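Local coordinates for protein peroxiredoxin (Clostridioides difficile, PDB 6TSB) that hydrolyses chitin through the glycoside hydrolase family 18 domain modelled here and, through a separate peroxiredoxin domain, probably reduces peroxides, at residues P36-Y41 with L53-I58; Q121-I126 with R166-D171; F202-Y207 with A239-L244. All coordinates share one frame; numbering follows the deposited sequence.

Overall arrangement
All three contacts belong to the TIM barrel of the GH18 chitinase domain and follow one another along the chain. Interaction 1 pairs the first two barrel strands, 37-43 and 56-64; interaction 2 joins helices 112-128 and 154-169; interaction 3 lays helix 237-246 against strand 201-204. Interactions 1 and 3 share the curled sheet, centres about 17 Å apart, and meet where Tyr41 reaches Asn203 across the barrel interior. Interaction 2 lies in the outer helical layer, its centre about 21 Å from that of interaction 1 and about 26 Å from that of interaction 3. The second subunit touches interactions 1 and 3 and supplies the strand next to 37-43, consistent with barrels closed across the dimer by strand exchange.

Interaction 1. Residues P36-Y41 with L53-I58; sequences PIVAEY and LLDAVI
Tyr41 and Ile58 pack on the inner face of a parallel strand pair, 37-43 beside 56-64, the first two strands of the GH18 TIM barrel. Ile58 CD1 lies over one face of the Tyr41 ring, 3.8 Å from its centroid and displaced toward CE1 and CZ, a CH-pi contact. The other branch, CG2, is anti to the backbone N and comes to 3.4 Å from Tyr41 CE2. Beyond the ring, the hydroxyl bonds to Asp135, in the GH18 DxxDxDxE signature, and to Asn203. Phe330 and Trp332 of the second subunit also meet this ring. Ala39 and Ala56 lie on the same face of the sheet as Tyr41 and Ile58.

On the opposite face Glu40 meets Leu54, from the loop before strand 56-64; their side chains cross at about a right angle. Glu40 CG rests on Leu54 CD2, while Glu40 OE1 approaches Leu54 CD1 at 3.3 Å; OE2 has its bond to Ser331 of the second subunit, whose strand continues the sheet alongside residues 37-41.

Backbone bonds from Glu40 N to Ala56 O and from Ile58 N to Glu40 O make the ladder. At its start Val38 O takes Asp55 N at 2.7 Å and, weakly, Ala56 N. Asp55 folds back with CG beside its own backbone N (chi1 -62°), and OD2 accepts Val38 N at 2.8 Å through its anti lone pair. A water donates both to Asp55 OD2, at 2.9 Å, and to Pro36 O, at 3.0 Å.

Interaction 2. Residues Q121-I126 with R166-D171; sequences QVNQMI and RDVIGD
Ile126 and Ile169 make the main apolar touch between helices 112-128 and 154-169, two helices of the layer that surrounds the TIM barrel. Their side chains cross at about a right angle, and Ile126 CD1 meets Ile169 CG2 at 3.6 Å. The same methyl is approached by Val122 CG1 at 4.1 Å, one helical turn earlier, so a single branch of Ile169 serves both neighbours. With Ile169 CG1 held between the backbone N and the carbonyl carbon (chi1 74°), CG2 is the branch left beside the backbone N, turned to helix 112-128. Val122 also packs inward on Ile97 of the barrel sheet.

Asn123 both packs and bonds. Its side chain slides past Ile169 in the opposite direction, ND2 lying 3.5 Å from Ile169 CA and 3.9 Å from Ile169 CG2. ND2 also gives a weak hydrogen bond to a water, which in turn donates to Ile169 O at 3.2 Å. No direct hydrogen bond joins the two segments.

Within 166-171, Arg166 NH1 donates to Gly170 O at 2.7 Å, with the oxygen close to the guanidinium plane. NH1 also bonds Lys173 O, spanning the chain past the helix end where Gly170 adopts positive phi, and Asp200 takes NH2 in a salt bridge. Van der Waals packing of the two isoleucines, Val122 and the Asn123 side chain thus holds the helices together here, a weak bond to a water being the polar link.

Interaction 3. Residues F202-Y207 with A239-L244; sequences FNLMSY and AMVRNL
Leu204 and Ser206 face Met240 just where the strand gives way to two successive inverse gamma turns, centred on Met205 and Ser206. Their backbone bonds, Ser206 N to Leu204 O and Tyr207 N to Met205 O, are both weak. The turns bring Ser206 CA to 4.5 Å from Met240 SD, while Ser206 OG is hydrogen-bonded to Gly257 O on the neighbouring strand.

Leu204 splits its two methyls between Met240 and Val241. Its CG stands anti to the backbone N (chi1 165°). CD1 comes to 3.8 Å from Met240 SD, and CD2 to 3.6 Å from Val241 CG2. With SD anti to CA (chi2 -166°), the Met240 sulphur reaches Leu204 CD1, and Met240 CB also lies against that methyl.

This is a strand-helix unit of the TIM barrel: strand 201-204 leads to helix 237-246, and the chain then returns in strand 254-264, parallel to the first, completing a beta-alpha-beta crossover. The axes of strand 202-204 and helix 239-244 come within 10.8 Å, their N-to-C directions 154° apart, near antiparallel. Phe202 and Leu204 point outward to the helix, whereas Asn203 and Met205 look into the barrel, Met205 packing on Glu139, the last residue of the GH18 DxxDxDxE signature. On the helix, Val241 also packs on Leu326 of the second subunit.

Phe202 meets Leu244 at about a right angle, both leucine methyls being used. CD1 touches the ring at CE1, 3.6 Å away, and CD2 sits over the face in a CH-pi contact, 4.2 Å from the Phe202 ring centroid and shifted toward CE1 and CZ.

Interaction 1. Residues P36-Y41 with L53-I58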
loop_
_atom_site.group_PDB
_atom_site.type_symbol
_atom_site.label_atom_id
_atom_site.label_comp_id
_atom_site.label_asym_id
_atom_site.label_seq_id
_atom_site.Cartn_x
_atom_site.Cartn_y
_atom_site.Cartn_z
ATOM N N PRO A 36 22.012 -6.802 -18.981
ATOM C CA PRO A 36 21.770 -5.449 -18.479
ATOM C C PRO A 36 22.360 -5.237 -17.078
ATOM O O PRO A 36 22.325 -6.153 -16.290
ATOM C CB PRO A 36 20.244 -5.314 -18.443
ATOM C CG PRO A 36 19.764 -6.729 -18.246
ATOM C CD PRO A 36 20.787 -7.614 -18.939
ATOM N N ILE A 37 22.906 -4.043 -16.844
ATOM C CA ILE A 37 23.864 -3.764 -15.745
ATOM C C ILE A 37 23.155 -2.905 -14.717
ATOM O O ILE A 37 22.124 -2.260 -15.052
ATOM C CB ILE A 37 25.166 -3.098 -16.227
ATOM C CG1 ILE A 37 24.956 -1.692 -16.787
ATOM C CG2 ILE A 37 25.932 -3.977 -17.201
ATOM C CD1 ILE A 37 26.267 -0.958 -17.037
ATOM N N VAL A 38 23.672 -2.941 -13.494
ATOM C CA VAL A 38 23.186 -2.086 -12.379
ATOM C C VAL A 38 24.345 -1.197 -11.943
ATOM O O VAL A 38 25.454 -1.724 -11.713
ATOM C CB VAL A 38 22.666 -2.928 -11.204
ATOM C CG1 VAL A 38 22.087 -2.033 -10.141
ATOM C CG2 VAL A 38 21.616 -3.935 -11.643
ATOM N N ALA A 39 24.061 0.074 -11.728
ATOM C CA ALA A 39 25.081 1.065 -11.357
ATOM C C ALA A 39 24.497 2.061 -10.367
ATOM O O ALA A 39 23.267 2.230 -10.382
ATOM C CB ALA A 39 25.570 1.761 -12.599
ATOM N N GLU A 40 25.371 2.697 -9.569
ATOM C CA GLU A 40 25.039 3.911 -8.796
ATOM C C GLU A 40 26.113 4.975 -8.978
ATOM O O GLU A 40 27.309 4.630 -9.067
ATOM C CB GLU A 40 24.900 3.617 -7.305
ATOM C CG GLU A 40 23.967 2.468 -7.004
ATOM C CD GLU A 40 23.683 2.237 -5.525
ATOM O OE1 GLU A 40 24.393 1.390 -4.914
ATOM O OE2 GLU A 40 22.765 2.897 -4.996
ATOM N N TYR A 41 25.639 6.216 -9.052
ATOM C CA TYR A 41 26.383 7.458 -8.759
ATOM C C TYR A 41 26.619 7.442 -7.247
ATOM O O TYR A 41 25.685 7.170 -6.468
ATOM C CB TYR A 41 25.652 8.719 -9.276
ATOM C CG TYR A 41 25.732 8.913 -10.777
ATOM C CD1 TYR A 41 24.901 8.213 -11.645
ATOM C CD2 TYR A 41 26.679 9.743 -11.356
ATOM C CE1 TYR A 41 24.996 8.349 -13.024
ATOM C CE2 TYR A 41 26.775 9.902 -12.731
ATOM C CZ TYR A 41 25.924 9.214 -13.577
ATOM O OH TYR A 41 26.026 9.344 -14.932
ATOM N N LEU A 53 25.941 -5.768 -5.153
ATOM C CA LEU A 53 24.691 -5.343 -5.832
ATOM C C LEU A 53 24.948 -4.746 -7.231
ATOM O O LEU A 53 23.982 -4.770 -8.052
ATOM C CB LEU A 53 23.987 -4.303 -4.962
ATOM C CG LEU A 53 23.447 -4.778 -3.616
ATOM C CD1 LEU A 53 22.792 -3.610 -2.903
ATOM C CD2 LEU A 53 22.446 -5.916 -3.803
ATOM N N LEU A 54 26.154 -4.226 -7.499
ATOM C CA LEU A 54 26.444 -3.270 -8.608
ATOM C C LEU A 54 27.416 -3.886 -9.617
ATOM O O LEU A 54 28.325 -4.591 -9.178
ATOM C CB LEU A 54 27.055 -2.005 -8.010
ATOM C CG LEU A 54 26.241 -1.384 -6.886
ATOM C CD1 LEU A 54 26.900 -0.108 -6.390
ATOM C CD2 LEU A 54 24.816 -1.129 -7.337
ATOM N N ASP A 55 27.222 -3.613 -10.918
ATOM C CA ASP A 55 28.217 -3.912 -11.984
ATOM C C ASP A 55 29.197 -2.740 -12.089
ATOM O O ASP A 55 30.319 -2.930 -12.592
ATOM C CB ASP A 55 27.547 -4.160 -13.341
ATOM C CG ASP A 55 26.607 -5.352 -13.389
ATOM O OD1 ASP A 55 27.124 -6.462 -13.497
ATOM O OD2 ASP A 55 25.368 -5.142 -13.320
ATOM N N ALA A 56 28.760 -1.547 -11.687
ATOM C CA ALA A 56 29.557 -0.320 -11.843
ATOM C C ALA A 56 29.120 0.754 -10.851
ATOM O O ALA A 56 27.923 0.839 -10.486
ATOM C CB ALA A 56 29.433 0.179 -13.252
ATOM N N VAL A 57 30.111 1.517 -10.418
ATOM C CA VAL A 57 29.984 2.697 -9.525
ATOM C C VAL A 57 30.538 3.896 -10.295
ATOM O O VAL A 57 31.608 3.758 -10.997
ATOM C CB VAL A 57 30.723 2.485 -8.187
ATOM C CG1 VAL A 57 30.018 1.449 -7.343
ATOM C CG2 VAL A 57 32.179 2.087 -8.378
ATOM N N ILE A 58 29.840 5.017 -10.180
ATOM C CA ILE A 58 30.214 6.266 -10.883
ATOM C C ILE A 58 30.509 7.273 -9.785
ATOM O O ILE A 58 29.557 7.745 -9.170
ATOM C CB ILE A 58 29.121 6.755 -11.859
ATOM C CG1 ILE A 58 28.725 5.699 -12.891
ATOM C CG2 ILE A 58 29.588 8.022 -12.538
ATOM C CD1 ILE A 58 27.694 6.178 -13.917
HETATM O O HOH W 1 23.282 -7.102 -13.588
#

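Interaction 2. Residues Q121-I126 with R166-D171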
loop_
_atom_site.group_PDB
_atom_site.type_symbol
_atom_site.label_atom_id
_atom_site.label_comp_id
_atom_site.label_asym_id
_atom_site.label_seq_id
_atom_site.Cartn_x
_atom_site.Cartn_y
_atom_site.Cartn_z
ATOM N N GLN A 121 43.653 15.225 -20.539
ATOM C CA GLN A 121 43.540 15.250 -19.067
ATOM C C GLN A 121 42.613 14.121 -18.604
ATOM O O GLN A 121 42.815 13.599 -17.499
ATOM C CB GLN A 121 42.992 16.600 -18.633
ATOM C CG GLN A 121 43.933 17.733 -18.980
ATOM C CD GLN A 121 43.783 18.868 -18.004
ATOM O OE1 GLN A 121 43.736 18.676 -16.792
ATOM N NE2 GLN A 121 43.719 20.067 -18.539
ATOM N N VAL A 122 41.600 13.792 -19.405
ATOM C CA VAL A 122 40.693 12.649 -19.100
ATOM C C VAL A 122 41.549 11.385 -19.078
ATOM O O VAL A 122 41.448 10.601 -18.124
ATOM C CB VAL A 122 39.530 12.568 -20.103
ATOM C CG1 VAL A 122 38.781 11.250 -20.004
ATOM C CG2 VAL A 122 38.583 13.750 -19.907
ATOM N N ASN A 123 42.385 11.204 -20.091
ATOM C CA ASN A 123 43.173 9.961 -20.243
ATOM C C ASN A 123 44.200 9.917 -19.113
ATOM O O ASN A 123 44.528 8.819 -18.648
ATOM C CB ASN A 123 43.825 9.887 -21.612
ATOM C CG ASN A 123 44.523 8.569 -21.844
ATOM O OD1 ASN A 123 45.730 8.539 -22.064
ATOM N ND2 ASN A 123 43.787 7.483 -21.746
ATOM N N GLN A 124 44.670 11.087 -18.686
ATOM C CA GLN A 124 45.642 11.197 -17.586
ATOM C C GLN A 124 44.966 10.768 -16.286
ATOM O O GLN A 124 45.549 9.989 -15.556
ATOM C CB GLN A 124 46.190 12.608 -17.457
ATOM C CG GLN A 124 47.513 12.620 -16.716
ATOM C CD GLN A 124 47.656 13.850 -15.857
ATOM O OE1 GLN A 124 48.028 14.921 -16.340
ATOM N NE2 GLN A 124 47.363 13.690 -14.571
ATOM N N MET A 125 43.782 11.274 -15.997
ATOM C CA MET A 125 43.053 10.890 -14.767
ATOM C C MET A 125 42.711 9.391 -14.801
ATOM O O MET A 125 42.780 8.747 -13.732
ATOM C CB MET A 125 41.795 11.733 -14.624
ATOM C CG MET A 125 40.942 11.336 -13.460
ATOM S SD MET A 125 39.484 12.357 -13.444
ATOM C CE MET A 125 40.243 13.915 -12.993
ATOM N N ILE A 126 42.394 8.828 -15.970
ATOM C CA ILE A 126 42.079 7.376 -16.110
ATOM C C ILE A 126 43.338 6.562 -15.799
ATOM O O ILE A 126 43.211 5.573 -15.067
ATOM C CB ILE A 126 41.488 7.013 -17.490
ATOM C CG1 ILE A 126 40.056 7.541 -17.640
ATOM C CG2 ILE A 126 41.550 5.510 -17.736
ATOM C CD1 ILE A 126 39.521 7.483 -19.063
ATOM N N ARG A 166 37.258 9.786 -26.923
ATOM C CA ARG A 166 37.318 8.372 -27.387
ATOM C C ARG A 166 38.633 8.083 -28.129
ATOM O O ARG A 166 39.160 6.921 -28.008
ATOM C CB ARG A 166 36.110 8.034 -28.268
ATOM C CG ARG A 166 36.155 6.630 -28.869
ATOM C CD ARG A 166 36.188 5.537 -27.818
ATOM N NE ARG A 166 34.870 5.369 -27.198
ATOM C CZ ARG A 166 34.606 4.615 -26.131
ATOM N NH1 ARG A 166 35.571 3.952 -25.508
ATOM N NH2 ARG A 166 33.367 4.542 -25.680
ATOM N N ASP A 167 39.111 9.041 -28.935
ATOM C CA ASP A 167 40.357 8.886 -29.742
ATOM C C ASP A 167 41.530 8.590 -28.782
ATOM O O ASP A 167 42.328 7.699 -29.082
ATOM C CB ASP A 167 40.607 10.092 -30.670
ATOM C CG ASP A 167 39.714 10.201 -31.916
ATOM O OD1 ASP A 167 38.894 9.262 -32.161
ATOM O OD2 ASP A 167 39.830 11.236 -32.650
ATOM N N VAL A 168 41.589 9.255 -27.625
ATOM C CA VAL A 168 42.721 9.128 -26.649
ATOM C C VAL A 168 42.521 7.901 -25.738
ATOM O O VAL A 168 43.459 7.125 -25.642
ATOM C CB VAL A 168 42.924 10.449 -25.873
ATOM C CG1 VAL A 168 43.928 10.346 -24.748
ATOM C CG2 VAL A 168 43.367 11.555 -26.819
ATOM N N ILE A 169 41.355 7.709 -25.106
ATOM C CA ILE A 169 41.198 6.678 -24.031
ATOM C C ILE A 169 41.103 5.286 -24.641
ATOM O O ILE A 169 41.429 4.344 -23.914
ATOM C CB ILE A 169 40.013 6.961 -23.098
ATOM C CG1 ILE A 169 38.666 6.670 -23.774
ATOM C CG2 ILE A 169 40.118 8.375 -22.550
ATOM C CD1 ILE A 169 37.464 6.780 -22.867
ATOM N N GLY A 170 40.693 5.176 -25.911
ATOM C CA GLY A 170 40.547 3.903 -26.654
ATOM C C GLY A 170 39.145 3.300 -26.539
ATOM O O GLY A 170 38.264 3.893 -25.859
ATOM N N ASP A 171 38.924 2.146 -27.177
ATOM C CA ASP A 171 37.605 1.459 -27.207
ATOM C C ASP A 171 37.401 0.661 -25.911
ATOM O O ASP A 171 36.222 0.502 -25.519
ATOM C CB ASP A 171 37.459 0.573 -28.450
ATOM C CG ASP A 171 37.592 1.313 -29.770
ATOM O OD1 ASP A 171 37.228 2.520 -29.836
ATOM O OD2 ASP A 171 38.062 0.678 -30.723
HETATM O O HOH W 2 43.216 4.905 -21.342
#

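Interaction 3. Residues F202-Y207 with A239-L244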
loop_
_atom_site.group_PDB
_atom_site.type_symbol
_atom_site.label_atom_id
_atom_site.label_comp_id
_atom_site.label_asym_id
_atom_site.label_seq_id
_atom_site.Cartn_x
_atom_site.Cartn_y
_atom_site.Cartn_z
ATOM N N PHE A 202 24.313 5.984 -22.581
ATOM C CA PHE A 202 23.654 7.282 -22.339
ATOM C C PHE A 202 22.892 7.083 -21.041
ATOM O O PHE A 202 22.070 6.139 -20.997
ATOM C CB PHE A 202 22.726 7.660 -23.492
ATOM C CG PHE A 202 22.104 9.020 -23.332
ATOM C CD1 PHE A 202 20.990 9.203 -22.532
ATOM C CD2 PHE A 202 22.666 10.124 -23.931
ATOM C CE1 PHE A 202 20.419 10.456 -22.364
ATOM C CE2 PHE A 202 22.094 11.383 -23.761
ATOM C CZ PHE A 202 20.975 11.547 -22.988
ATOM N N ASN A 203 23.268 7.841 -20.011
ATOM C CA ASN A 203 22.747 7.732 -18.632
ATOM C C ASN A 203 21.549 8.671 -18.567
ATOM O O ASN A 203 21.716 9.915 -18.299
ATOM C CB ASN A 203 23.814 8.012 -17.558
ATOM C CG ASN A 203 24.970 7.024 -17.571
ATOM O OD1 ASN A 203 24.973 6.062 -18.362
ATOM N ND2 ASN A 203 25.976 7.283 -16.738
ATOM N N LEU A 204 20.377 8.100 -18.842
ATOM C CA LEU A 204 19.127 8.874 -18.929
ATOM C C LEU A 204 18.751 9.307 -17.519
ATOM O O LEU A 204 18.346 8.454 -16.731
ATOM C CB LEU A 204 18.036 8.032 -19.611
ATOM C CG LEU A 204 16.608 8.558 -19.458
ATOM C CD1 LEU A 204 16.488 9.991 -19.920
ATOM C CD2 LEU A 204 15.629 7.673 -20.211
ATOM N N MET A 205 18.792 10.601 -17.268
ATOM C CA MET A 205 18.412 11.212 -15.968
ATOM C C MET A 205 16.907 11.459 -15.957
ATOM O O MET A 205 16.455 12.612 -16.073
ATOM C CB MET A 205 19.207 12.488 -15.712
ATOM C CG MET A 205 20.697 12.148 -15.505
ATOM S SD MET A 205 21.732 13.542 -15.018
ATOM C CE MET A 205 21.299 14.742 -16.292
ATOM N N SER A 206 16.178 10.362 -15.806
ATOM C CA SER A 206 14.705 10.290 -15.912
ATOM C C SER A 206 14.123 10.632 -14.552
ATOM O O SER A 206 13.463 9.760 -13.987
ATOM C CB SER A 206 14.290 8.925 -16.412
ATOM O OG SER A 206 15.248 7.922 -16.092
ATOM N N TYR A 207 14.424 11.833 -14.040
ATOM C CA TYR A 207 13.962 12.343 -12.722
ATOM C C TYR A 207 14.089 13.859 -12.716
ATOM O O TYR A 207 14.407 14.428 -13.761
ATOM C CB TYR A 207 14.712 11.693 -11.558
ATOM C CG TYR A 207 16.208 11.602 -11.709
ATOM C CD1 TYR A 207 17.032 12.691 -11.453
ATOM C CD2 TYR A 207 16.805 10.411 -12.104
ATOM C CE1 TYR A 207 18.410 12.597 -11.582
ATOM C CE2 TYR A 207 18.175 10.314 -12.255
ATOM C CZ TYR A 207 18.977 11.410 -12.003
ATOM O OH TYR A 207 20.316 11.293 -12.186
ATOM N N ALA A 239 8.428 8.416 -22.533
ATOM C CA ALA A 239 8.583 9.390 -23.638
ATOM C C ALA A 239 10.073 9.774 -23.828
ATOM O O ALA A 239 10.459 10.095 -24.978
ATOM C CB ALA A 239 7.706 10.595 -23.378
ATOM N N MET A 240 10.895 9.761 -22.764
ATOM C CA MET A 240 12.340 10.112 -22.855
ATOM C C MET A 240 13.084 8.946 -23.470
ATOM O O MET A 240 13.917 9.178 -24.383
ATOM C CB MET A 240 12.950 10.451 -21.497
ATOM C CG MET A 240 12.556 11.819 -21.068
ATOM S SD MET A 240 13.548 12.407 -19.686
ATOM C CE MET A 240 12.716 13.974 -19.459
ATOM N N VAL A 241 12.727 7.728 -23.086
ATOM C CA VAL A 241 13.343 6.526 -23.713
ATOM C C VAL A 241 12.965 6.455 -25.203
ATOM O O VAL A 241 13.837 6.139 -26.023
ATOM C CB VAL A 241 12.925 5.255 -22.985
ATOM C CG1 VAL A 241 13.622 4.052 -23.588
ATOM C CG2 VAL A 241 13.196 5.376 -21.499
ATOM N N ARG A 242 11.706 6.718 -25.543
ATOM C CA ARG A 242 11.228 6.626 -26.951
ATOM C C ARG A 242 11.863 7.762 -27.769
ATOM O O ARG A 242 12.332 7.468 -28.872
ATOM C CB ARG A 242 9.694 6.678 -27.033
ATOM C CG ARG A 242 8.981 5.505 -26.365
ATOM C CD ARG A 242 9.567 4.127 -26.662
ATOM N NE ARG A 242 8.838 3.111 -25.922
ATOM C CZ ARG A 242 9.208 1.846 -25.788
ATOM N NH1 ARG A 242 10.332 1.413 -26.347
ATOM N NH2 ARG A 242 8.447 1.025 -25.069
ATOM N N ASN A 243 11.855 9.001 -27.251
ATOM C CA ASN A 243 12.506 10.160 -27.905
ATOM C C ASN A 243 13.970 9.832 -28.225
ATOM O O ASN A 243 14.392 10.043 -29.392
ATOM C CB ASN A 243 12.376 11.405 -27.040
ATOM C CG ASN A 243 10.971 11.955 -27.003
ATOM O OD1 ASN A 243 10.119 11.623 -27.836
ATOM N ND2 ASN A 243 10.741 12.851 -26.066
ATOM N N LEU A 244 14.732 9.303 -27.258
ATOM C CA LEU A 244 16.160 8.958 -27.497
ATOM C C LEU A 244 16.259 7.851 -28.550
ATOM O O LEU A 244 17.203 7.895 -29.370
ATOM C CB LEU A 244 16.844 8.537 -26.195
ATOM C CG LEU A 244 17.093 9.664 -25.195
ATOM C CD1 LEU A 244 17.484 9.100 -23.856
ATOM C CD2 LEU A 244 18.167 10.629 -25.675
#